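Local structure of 2-phospho-L-lactate guanylyltransferase (Methanosarcina mazei, 2I5E) at residues E62-E66 against A67-L71; P99-P103 against E104-E108; E161-S165 against F166-T170; D177-E180 against L181-G185. The protein probably catalyses the condensation of (2S)-2-phospholactate with GTP to (2S)-lactyl-2-diphospho-5'-guanosine, a step in the biosynthesis of coenzyme F420. All coordinates share one frame; numbering follows the deposited sequence.

Contact 1: E62-E66 against A67-L71; sequences EEMTE and ARVLL
Met64, modelled as selenomethionine, and Val69 set their side chains at a slant to each other just where the chain turns into strand 68-71, an outermost strand of the main sheet within this chain. The middle of the Met64 chain does the touching: its CG lies 3.6 Å from CG2 of Val69, and its CB is only slightly farther from the same methyl. With CG anti to the backbone N (chi1 172°), the long side chain starts out toward the strand and then bends, which brings SE toward Ala67. There SE comes within 4.3 Å of the Ala67 CB, while Met64 CG also rests 3.6 Å from the carbonyl O of Ala67. A long, flexible apolar chain suits this place because it can meet Val69 with CB and CG and Ala67 with SE, and alanine is small enough to be buried beneath it. The Ala67 methyl also packs on Val51 and Ile53 of the neighbouring strand, and Met64 reaches Ile53 and Ile40. Glu66 faces solvent, and its carbonyl O is bonded to Lys44 NZ. The side-chain contact between the loop and the strand is therefore apolar, resting on dispersion and the exclusion of water, and it depends on shape more than on any directional bond.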
loop_
_atom_site.group_PDB
_atom_site.type_symbol
_atom_site.label_atom_id
_atom_site.label_comp_id
_atom_site.label_asym_id
_atom_site.label_seq_id
_atom_site.Cartn_x
_atom_site.Cartn_y
_atom_site.Cartn_z
ATOM N N GLU A 62 18.481 -20.021 -17.837
ATOM C CA GLU A 62 19.089 -21.115 -18.655
ATOM C C GLU A 62 18.155 -22.334 -18.724
ATOM O O GLU A 62 17.971 -22.907 -19.793
ATOM C CB GLU A 62 20.483 -21.495 -18.130
ATOM C CG GLU A 62 21.513 -20.334 -18.085
ATOM C CD GLU A 62 21.582 -19.632 -16.709
ATOM O OE1 GLU A 62 20.756 -19.917 -15.794
ATOM O OE2 GLU A 62 22.485 -18.763 -16.536
ATOM N N GLU A 63 17.595 -22.709 -17.570
ATOM C CA GLU A 63 16.502 -23.691 -17.438
ATOM C C GLU A 63 15.283 -22.887 -17.060
ATOM O O GLU A 63 15.326 -22.096 -16.093
ATOM C CB GLU A 63 16.740 -24.654 -16.275
ATOM C CG GLU A 63 18.188 -24.793 -15.845
ATOM C CD GLU A 63 18.485 -26.122 -15.143
ATOM O OE1 GLU A 63 18.215 -27.212 -15.725
ATOM O OE2 GLU A 63 19.026 -26.049 -14.011
HETATM N N MSE A 64 14.200 -23.059 -17.794
HETATM C CA MSE A 64 13.043 -22.180 -17.611
HETATM C C MSE A 64 12.007 -22.627 -18.570
HETATM O O MSE A 64 12.120 -22.383 -19.764
HETATM C CB MSE A 64 13.354 -20.682 -17.854
HETATM C CG MSE A 64 12.088 -19.757 -17.860
HETATM SE SE MSE A 64 10.904 -19.627 -16.253
HETATM C CE MSE A 64 11.431 -21.036 -14.960
ATOM N N THR A 65 10.991 -23.280 -18.046
ATOM C CA THR A 65 10.035 -23.938 -18.906
ATOM C C THR A 65 8.664 -23.430 -18.588
ATOM O O THR A 65 7.732 -23.642 -19.369
ATOM C CB THR A 65 10.101 -25.495 -18.712
ATOM O OG1 THR A 65 10.268 -25.827 -17.304
ATOM C CG2 THR A 65 11.247 -26.072 -19.565
ATOM N N GLU A 66 8.554 -22.755 -17.443
ATOM C CA GLU A 66 7.278 -22.154 -17.005
ATOM C C GLU A 66 6.800 -20.971 -17.901
ATOM O O GLU A 66 5.585 -20.662 -17.996
ATOM C CB GLU A 66 7.341 -21.729 -15.524
ATOM C CG GLU A 66 7.239 -22.876 -14.568
ATOM C CD GLU A 66 5.926 -23.670 -14.755
ATOM O OE1 GLU A 66 4.833 -23.049 -14.934
ATOM O OE2 GLU A 66 6.006 -24.921 -14.740
ATOM N N ALA A 67 7.759 -20.362 -18.574
ATOM C CA ALA A 67 7.498 -19.151 -19.314
ATOM C C ALA A 67 8.477 -19.096 -20.479
ATOM O O ALA A 67 9.591 -19.620 -20.406
ATOM C CB ALA A 67 7.615 -17.893 -18.345
ATOM N N ARG A 68 8.046 -18.520 -21.584
ATOM C CA ARG A 68 8.933 -18.311 -22.714
ATOM C C ARG A 68 9.987 -17.172 -22.472
ATOM O O ARG A 68 9.640 -16.090 -22.080
ATOM C CB ARG A 68 8.089 -18.058 -23.966
ATOM C CG ARG A 68 8.919 -17.927 -25.206
ATOM C CD ARG A 68 8.084 -17.904 -26.438
ATOM N NE ARG A 68 7.663 -16.570 -26.871
ATOM C CZ ARG A 68 6.443 -16.054 -26.690
ATOM N NH1 ARG A 68 5.503 -16.747 -26.050
ATOM N NH2 ARG A 68 6.147 -14.847 -27.172
ATOM N N VAL A 69 11.251 -17.402 -22.749
ATOM C CA VAL A 69 12.235 -16.455 -22.402
ATOM C C VAL A 69 12.438 -15.688 -23.671
ATOM O O VAL A 69 12.646 -16.277 -24.721
ATOM C CB VAL A 69 13.572 -17.093 -21.906
ATOM C CG1 VAL A 69 14.662 -16.073 -21.861
ATOM C CG2 VAL A 69 13.433 -17.746 -20.482
ATOM N N LEU A 70 12.358 -14.370 -23.588
ATOM C CA LEU A 70 12.474 -13.507 -24.744
ATOM C C LEU A 70 13.616 -12.573 -24.424
ATOM O O LEU A 70 13.613 -11.925 -23.380
ATOM C CB LEU A 70 11.193 -12.695 -24.906
ATOM C CG LEU A 70 10.006 -13.122 -25.755
ATOM C CD1 LEU A 70 9.334 -14.186 -25.073
ATOM C CD2 LEU A 70 9.148 -11.931 -25.799
ATOM N N LEU A 71 14.574 -12.463 -25.310
ATOM C CA LEU A 71 15.758 -11.700 -25.024
ATOM C C LEU A 71 15.793 -10.400 -25.774
ATOM O O LEU A 71 15.563 -10.353 -26.939
ATOM C CB LEU A 71 17.011 -12.493 -25.340
ATOM C CG LEU A 71 17.230 -13.872 -24.739
ATOM C CD1 LEU A 71 18.417 -14.486 -25.317
ATOM C CD2 LEU A 71 17.348 -13.810 -23.283
#

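Contact 2: P99-P103 against E104-E108; sequences PLLSP and EHIKE
Ser102 and His105 mark the start of helix 103-109, with Ser102 at the N-cap: its OG accepts from His105 N at 2.7 Å, although OG is crowded in the model and its exact place is less sure. Pro103 opens the first turn, a position that suits proline because a free N-H is not needed there. Along the helix, Glu104 comes first and runs its extended chain out into solvent, a fitting place for a carboxylate near the N-terminal end of a helix. His105 turns its ring so that the edge meets the Leu101 backbone, and its CB sits 3.6 Å from Leu101 CD1. ND1 makes a weak hydrogen bond with Tyr163 OH, and the side chain packs on Asp164 of the second subunit. With an alanine at His105, the Leu101 backbone would probably face a gap where the ring edge had been, and Tyr163 would lose its weak partner. Ile106 turns to the buried side, where its CG2 meets Leu101 CD2 at 3.9 Å, the two branched chains crossing at about a right angle. Its N bonds to Ser102 O at 3.1 Å, nearly straight at 167°. Lys107 is exposed, so its amine can reach water while its first methylenes lie along the backbone; its N bonds to Pro103 O at 2.8 Å, and its CG lies 3.4 Å from that oxygen. Glu108 ties the helix to the segment after strand 160-162 through a hydrogen bond of 2.8 Å between its OE2 and Tyr163 OH.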
loop_
_atom_site.group_PDB
_atom_site.type_symbol
_atom_site.label_atom_id
_atom_site.label_comp_id
_atom_site.label_asym_id
_atom_site.label_seq_id
_atom_site.Cartn_x
_atom_site.Cartn_y
_atom_site.Cartn_z
ATOM N N PRO A 99 5.890 -10.303 -4.633
ATOM C CA PRO A 99 5.604 -11.576 -4.006
ATOM C C PRO A 99 4.245 -11.687 -3.244
ATOM O O PRO A 99 3.895 -12.784 -2.791
ATOM C CB PRO A 99 6.822 -11.776 -3.104
ATOM C CG PRO A 99 7.075 -10.387 -2.609
ATOM C CD PRO A 99 6.966 -9.592 -3.892
ATOM N N LEU A 100 3.472 -10.599 -3.163
ATOM C CA LEU A 100 2.157 -10.560 -2.474
ATOM C C LEU A 100 1.005 -10.612 -3.477
ATOM O O LEU A 100 -0.159 -10.593 -3.120
ATOM C CB LEU A 100 2.078 -9.309 -1.562
ATOM C CG LEU A 100 3.174 -9.229 -0.493
ATOM C CD1 LEU A 100 2.892 -8.097 0.484
ATOM C CD2 LEU A 100 3.323 -10.599 0.281
ATOM N N LEU A 101 1.363 -10.682 -4.739
ATOM C CA LEU A 101 0.430 -10.665 -5.815
ATOM C C LEU A 101 -0.074 -12.068 -5.991
ATOM O O LEU A 101 0.729 -13.036 -5.976
ATOM C CB LEU A 101 1.155 -10.223 -7.074
ATOM C CG LEU A 101 0.300 -10.138 -8.293
ATOM C CD1 LEU A 101 -0.565 -8.857 -8.213
ATOM C CD2 LEU A 101 1.231 -10.194 -9.524
ATOM N N SER A 102 -1.395 -12.168 -6.111
ATOM C CA SER A 102 -2.183 -13.411 -5.950
ATOM C C SER A 102 -2.807 -13.637 -7.309
ATOM O O SER A 102 -2.852 -12.741 -8.154
ATOM C CB SER A 102 -3.310 -13.219 -4.964
ATOM O OG SER A 102 -4.273 -12.287 -5.525
ATOM N N PRO A 103 -3.212 -14.877 -7.596
ATOM C CA PRO A 103 -3.959 -15.038 -8.823
ATOM C C PRO A 103 -5.246 -14.241 -8.835
ATOM O O PRO A 103 -5.664 -13.830 -9.878
ATOM C CB PRO A 103 -4.256 -16.550 -8.830
ATOM C CG PRO A 103 -3.083 -17.174 -8.067
ATOM C CD PRO A 103 -2.848 -16.188 -6.966
ATOM N N GLU A 104 -5.880 -14.046 -7.683
ATOM C CA GLU A 104 -7.107 -13.267 -7.582
ATOM C C GLU A 104 -6.832 -11.850 -7.984
ATOM O O GLU A 104 -7.670 -11.237 -8.659
ATOM C CB GLU A 104 -7.758 -13.356 -6.187
ATOM C CG GLU A 104 -9.246 -12.759 -6.130
ATOM C CD GLU A 104 -9.975 -12.803 -4.684
ATOM O OE1 GLU A 104 -11.219 -13.129 -4.606
ATOM O OE2 GLU A 104 -9.333 -12.522 -3.630
ATOM N N HIS A 105 -5.653 -11.282 -7.585
ATOM C CA HIS A 105 -5.341 -9.871 -8.051
ATOM C C HIS A 105 -5.208 -9.943 -9.548
ATOM O O HIS A 105 -5.765 -9.135 -10.222
ATOM C CB HIS A 105 -4.016 -9.381 -7.521
ATOM C CG HIS A 105 -3.954 -9.325 -6.051
ATOM N ND1 HIS A 105 -4.925 -8.683 -5.298
ATOM C CD2 HIS A 105 -3.073 -9.821 -5.170
ATOM C CE1 HIS A 105 -4.602 -8.726 -4.014
ATOM N NE2 HIS A 105 -3.512 -9.468 -3.914
ATOM N N ILE A 106 -4.443 -10.899 -10.106
ATOM C CA ILE A 106 -4.275 -10.856 -11.564
ATOM C C ILE A 106 -5.657 -11.062 -12.367
ATOM O O ILE A 106 -5.957 -10.378 -13.381
ATOM C CB ILE A 106 -2.954 -11.623 -12.146
ATOM C CG1 ILE A 106 -3.264 -12.628 -13.178
ATOM C CG2 ILE A 106 -1.767 -12.034 -11.163
ATOM C CD1 ILE A 106 -2.445 -12.342 -14.288
ATOM N N LYS A 107 -6.512 -11.954 -11.842
ATOM C CA LYS A 107 -7.880 -12.139 -12.427
ATOM C C LYS A 107 -8.573 -10.809 -12.449
ATOM O O LYS A 107 -9.045 -10.431 -13.500
ATOM C CB LYS A 107 -8.725 -13.213 -11.648
ATOM C CG LYS A 107 -8.224 -14.672 -11.898
ATOM C CD LYS A 107 -8.645 -15.746 -10.850
ATOM C CE LYS A 107 -10.169 -15.842 -10.533
ATOM N NZ LYS A 107 -10.727 -17.345 -10.297
ATOM N N GLU A 108 -8.582 -10.067 -11.325
ATOM C CA GLU A 108 -9.298 -8.763 -11.292
ATOM C C GLU A 108 -8.675 -7.704 -12.133
ATOM O O GLU A 108 -9.379 -6.933 -12.802
ATOM C CB GLU A 108 -9.554 -8.194 -9.878
ATOM C CG GLU A 108 -10.082 -9.199 -8.889
ATOM C CD GLU A 108 -10.443 -8.602 -7.507
ATOM O OE1 GLU A 108 -11.068 -9.325 -6.704
ATOM O OE2 GLU A 108 -10.069 -7.455 -7.193
#

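Contact 3: E161-S165 against F166-T170; sequences EIYDS and FMAGT
Ser165 folds back on the residues that follow it, Phe166 to Gly169, and its side chain is best followed outward. CB lies 3.8 Å from the Ala168 methyl, a snug fit for two small residues in a buried place. From CB, the torsion that sets OG anti to the backbone N (chi1 173°) aims the hydroxyl at the backbone of the next turn. OG then accepts from Ala168 N at 3.1 Å, almost straight at 172°. The backbone carbonyl of Ser165 adds a weak bond from Gly169 N, so side chain and main chain together form an ST motif. Gly169 suits its place, since a CB there would fall about 2.9 Å from Ser165 O. The Ala168 methyl meanwhile comes to the edge of the Tyr163 ring, 4.4 Å from CE2. A type I turn from Met167 to Thr170 overlaps this motif, braced by Thr170 OG1 donating to Phe166 O at 2.6 Å. Ser165 OG has a second partner, Asp164 OD2 of the second subunit, whose OD1 is bonded to Met167 N; the same bonds run back from Asp164 of this chain. Were Ser165 an alanine, Ala168 N would probably lose its acceptor and Asp164 of the second subunit one of its bonds. One hydroxyl thus serves both the turn and the dimer, and the Asp164 carboxylate of the second subunit, which takes bonds from Ser165 OG and Met167 N, is probably stabilised by these donors.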
loop_
_atom_site.group_PDB
_atom_site.type_symbol
_atom_site.label_atom_id
_atom_site.label_comp_id
_atom_site.label_asym_id
_atom_site.label_seq_id
_atom_site.Cartn_x
_atom_site.Cartn_y
_atom_site.Cartn_z
ATOM N N GLU A 161 -8.607 2.298 -15.042
ATOM C CA GLU A 161 -8.876 1.967 -13.707
ATOM C C GLU A 161 -7.562 1.950 -12.911
ATOM O O GLU A 161 -6.608 1.315 -13.338
ATOM C CB GLU A 161 -9.400 0.555 -13.695
ATOM C CG GLU A 161 -10.122 0.293 -12.438
ATOM C CD GLU A 161 -10.475 -1.130 -12.246
ATOM O OE1 GLU A 161 -10.711 -1.850 -13.230
ATOM O OE2 GLU A 161 -10.432 -1.551 -11.077
ATOM N N ILE A 162 -7.556 2.587 -11.715
ATOM C CA ILE A 162 -6.516 2.435 -10.666
ATOM C C ILE A 162 -6.920 1.253 -9.815
ATOM O O ILE A 162 -7.940 1.316 -9.130
ATOM C CB ILE A 162 -6.415 3.669 -9.712
ATOM C CG1 ILE A 162 -6.164 4.978 -10.508
ATOM C CG2 ILE A 162 -5.297 3.449 -8.628
ATOM C CD1 ILE A 162 -5.008 4.885 -11.377
ATOM N N TYR A 163 -6.105 0.202 -9.832
ATOM C CA TYR A 163 -6.379 -0.957 -9.041
ATOM C C TYR A 163 -5.832 -0.719 -7.650
ATOM O O TYR A 163 -4.636 -0.594 -7.524
ATOM C CB TYR A 163 -5.617 -2.187 -9.637
ATOM C CG TYR A 163 -6.041 -3.496 -9.006
ATOM C CD1 TYR A 163 -7.312 -3.967 -9.180
ATOM C CD2 TYR A 163 -5.176 -4.240 -8.221
ATOM C CE1 TYR A 163 -7.745 -5.147 -8.586
ATOM C CE2 TYR A 163 -5.584 -5.455 -7.600
ATOM C CZ TYR A 163 -6.849 -5.885 -7.836
ATOM O OH TYR A 163 -7.291 -7.024 -7.272
ATOM N N ASP A 164 -6.665 -0.706 -6.617
ATOM C CA ASP A 164 -6.272 -0.254 -5.294
ATOM C C ASP A 164 -6.056 -1.442 -4.384
ATOM O O ASP A 164 -6.954 -1.863 -3.699
ATOM C CB ASP A 164 -7.377 0.656 -4.713
ATOM C CG ASP A 164 -7.120 1.016 -3.264
ATOM O OD1 ASP A 164 -5.931 1.168 -2.868
ATOM O OD2 ASP A 164 -8.082 1.099 -2.484
ATOM N N SER A 165 -4.845 -1.964 -4.330
ATOM C CA SER A 165 -4.536 -3.150 -3.600
ATOM C C SER A 165 -3.214 -2.872 -2.868
ATOM O O SER A 165 -2.223 -2.615 -3.516
ATOM C CB SER A 165 -4.207 -4.268 -4.619
ATOM O OG SER A 165 -3.753 -5.394 -3.917
ATOM N N PHE A 166 -3.184 -3.102 -1.564
ATOM C CA PHE A 166 -2.004 -3.066 -0.730
ATOM C C PHE A 166 -1.026 -4.186 -1.194
ATOM O O PHE A 166 0.190 -3.975 -1.220
ATOM C CB PHE A 166 -2.438 -3.274 0.759
ATOM C CG PHE A 166 -1.346 -3.015 1.814
ATOM C CD1 PHE A 166 -1.378 -1.900 2.603
ATOM C CD2 PHE A 166 -0.311 -3.918 2.019
ATOM C CE1 PHE A 166 -0.406 -1.703 3.619
ATOM C CE2 PHE A 166 0.692 -3.711 2.962
ATOM C CZ PHE A 166 0.642 -2.630 3.765
HETATM N N MSE A 167 -1.532 -5.386 -1.464
HETATM C CA MSE A 167 -0.645 -6.525 -1.696
HETATM C C MSE A 167 0.003 -6.385 -3.085
HETATM O O MSE A 167 1.196 -6.598 -3.211
HETATM C CB MSE A 167 -1.398 -7.831 -1.635
HETATM C CG MSE A 167 -2.055 -8.152 -0.268
HETATM SE SE MSE A 167 -0.873 -8.183 1.249
HETATM C CE MSE A 167 -1.952 -7.003 2.498
ATOM N N ALA A 168 -0.768 -6.003 -4.115
ATOM C CA ALA A 168 -0.203 -5.898 -5.457
ATOM C C ALA A 168 0.640 -4.586 -5.549
ATOM O O ALA A 168 1.465 -4.394 -6.443
ATOM C CB ALA A 168 -1.369 -5.880 -6.554
ATOM N N GLY A 169 0.425 -3.682 -4.622
ATOM C CA GLY A 169 1.237 -2.495 -4.578
ATOM C C GLY A 169 2.505 -2.500 -3.754
ATOM O O GLY A 169 3.242 -1.515 -3.772
ATOM N N THR A 170 2.785 -3.610 -3.061
ATOM C CA THR A 170 4.058 -3.833 -2.317
ATOM C C THR A 170 5.069 -4.490 -3.223
ATOM O O THR A 170 5.114 -5.732 -3.396
ATOM C CB THR A 170 3.748 -4.683 -1.098
ATOM O OG1 THR A 170 2.706 -4.013 -0.389
ATOM C CG2 THR A 170 4.921 -4.851 -0.132
#

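Contact 4: D177-E180 against L181-G185; sequences DLVE and LLIHG
Glu180 and His184, one helical turn apart, both hold CG anti to the carbonyl carbon, with chi1 of -57° and -64°, and so send their side chains out together from one flank of helix 175-184. The carboxylate and the imidazole lie side by side, their planes only 10° apart, with Glu180 OE1 in plane at the ring edge. CG2 of Ile183 stands 3.4 Å above the ring plane, over its centre, and probably restricts the ring's rotation. Beneath them runs regular alpha-helical bonding, such as His184 N to Glu180 O at 2.9 Å. Another side of the helix is apolar: CG1 of Val179 is 4.4 Å from CG1 of Ile183, and these two, with Leu178 and Leu182, pack on the two-stranded sheet of 197-201 and 206-210. Gly185 is the first residue past the helix; a CB there would fall 2.7 Å from Leu181 CD1, so the lack of a side chain fits. Asp177 bridges to Lys122, while Glu180 OE2 accepts from Gly123 N of the second subunit, and the His184 ring meets Phe146 of that subunit. Glu180 and His184 thus meet the second subunit as a polar pair, and its backbone N-H probably helps offset carboxylate burial.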
loop_
_atom_site.group_PDB
_atom_site.type_symbol
_atom_site.label_atom_id
_atom_site.label_comp_id
_atom_site.label_asym_id
_atom_site.label_seq_id
_atom_site.Cartn_x
_atom_site.Cartn_y
_atom_site.Cartn_z
ATOM N N ASP A 177 10.916 -2.790 2.826
ATOM C CA ASP A 177 9.940 -3.611 2.079
ATOM C C ASP A 177 9.974 -5.083 2.518
ATOM O O ASP A 177 9.016 -5.819 2.350
ATOM C CB ASP A 177 10.238 -3.545 0.589
ATOM C CG ASP A 177 10.076 -2.111 0.023
ATOM O OD1 ASP A 177 9.402 -1.271 0.681
ATOM O OD2 ASP A 177 10.559 -1.836 -1.109
ATOM N N LEU A 178 11.084 -5.518 3.066
ATOM C CA LEU A 178 11.210 -6.922 3.551
ATOM C C LEU A 178 10.402 -7.154 4.849
ATOM O O LEU A 178 9.990 -8.284 5.166
ATOM C CB LEU A 178 12.695 -7.188 3.818
ATOM C CG LEU A 178 13.721 -7.117 2.676
ATOM C CD1 LEU A 178 15.219 -7.466 3.150
ATOM C CD2 LEU A 178 13.252 -7.981 1.580
ATOM N N VAL A 179 10.264 -6.080 5.637
ATOM C CA VAL A 179 9.289 -6.008 6.722
ATOM C C VAL A 179 7.897 -6.391 6.211
ATOM O O VAL A 179 7.258 -7.242 6.844
ATOM C CB VAL A 179 9.268 -4.631 7.391
ATOM C CG1 VAL A 179 8.383 -4.659 8.673
ATOM C CG2 VAL A 179 10.713 -4.319 7.847
ATOM N N GLU A 180 7.435 -5.838 5.078
ATOM C CA GLU A 180 6.086 -6.074 4.617
ATOM C C GLU A 180 6.002 -7.516 4.168
ATOM O O GLU A 180 5.001 -8.130 4.278
ATOM C CB GLU A 180 5.697 -5.185 3.395
ATOM C CG GLU A 180 5.815 -3.680 3.588
ATOM C CD GLU A 180 4.858 -3.190 4.681
ATOM O OE1 GLU A 180 3.849 -3.846 5.009
ATOM O OE2 GLU A 180 5.136 -2.179 5.304
ATOM N N LEU A 181 7.038 -8.001 3.512
ATOM C CA LEU A 181 7.078 -9.390 3.076
ATOM C C LEU A 181 6.966 -10.397 4.295
ATOM O O LEU A 181 6.232 -11.396 4.243
ATOM C CB LEU A 181 8.386 -9.629 2.314
ATOM C CG LEU A 181 8.486 -11.007 1.636
ATOM C CD1 LEU A 181 7.149 -11.421 0.862
ATOM C CD2 LEU A 181 9.694 -10.986 0.724
ATOM N N LEU A 182 7.769 -10.133 5.321
ATOM C CA LEU A 182 7.682 -10.922 6.542
ATOM C C LEU A 182 6.265 -10.830 7.192
ATOM O O LEU A 182 5.643 -11.859 7.548
ATOM C CB LEU A 182 8.823 -10.585 7.495
ATOM C CG LEU A 182 10.195 -11.152 7.113
ATOM C CD1 LEU A 182 11.277 -10.787 8.216
ATOM C CD2 LEU A 182 10.320 -12.594 6.581
ATOM N N ILE A 183 5.709 -9.625 7.297
ATOM C CA ILE A 183 4.371 -9.550 7.877
ATOM C C ILE A 183 3.279 -10.239 7.023
ATOM O O ILE A 183 2.482 -10.950 7.580
ATOM C CB ILE A 183 3.927 -8.109 8.141
ATOM C CG1 ILE A 183 4.943 -7.431 9.086
ATOM C CG2 ILE A 183 2.392 -8.077 8.474
ATOM C CD1 ILE A 183 4.698 -7.439 10.503
ATOM N N HIS A 184 3.237 -9.993 5.693
ATOM C CA HIS A 184 2.085 -10.328 4.878
ATOM C C HIS A 184 2.284 -11.480 3.936
ATOM O O HIS A 184 1.311 -11.943 3.327
ATOM C CB HIS A 184 1.614 -9.102 4.026
ATOM C CG HIS A 184 1.121 -7.949 4.862
ATOM N ND1 HIS A 184 1.871 -6.808 5.094
ATOM C CD2 HIS A 184 0.015 -7.813 5.607
ATOM C CE1 HIS A 184 1.225 -6.003 5.933
ATOM N NE2 HIS A 184 0.066 -6.571 6.208
ATOM N N GLY A 185 3.520 -11.907 3.719
ATOM C CA GLY A 185 3.681 -12.896 2.657
ATOM C C GLY A 185 3.738 -14.375 3.088
ATOM O O GLY A 185 3.862 -14.710 4.279
#

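In the fold
Each contact is local, joining adjoining segments, so none encloses a long loop; the four follow in series and neither nest nor cross. Contact 1 comes first, where the loop after strand 50-55 enters edge strand 68-71, and stands apart, its centre 27 Å from that of contact 3. After strand 91-94, contact 2 starts helix 103-109. Contact 3 follows as strand 160-162 ends, and contact 4 spans most of helix 175-184. These last three touch: Leu100 CB packs 3.3 Å from Met167 O, Pro99 CG lies 3.6 Å from Leu181 CD1, and the Phe166 and His184 rings meet edge-to-face. Together they tie sheet and helices to the dimer interface.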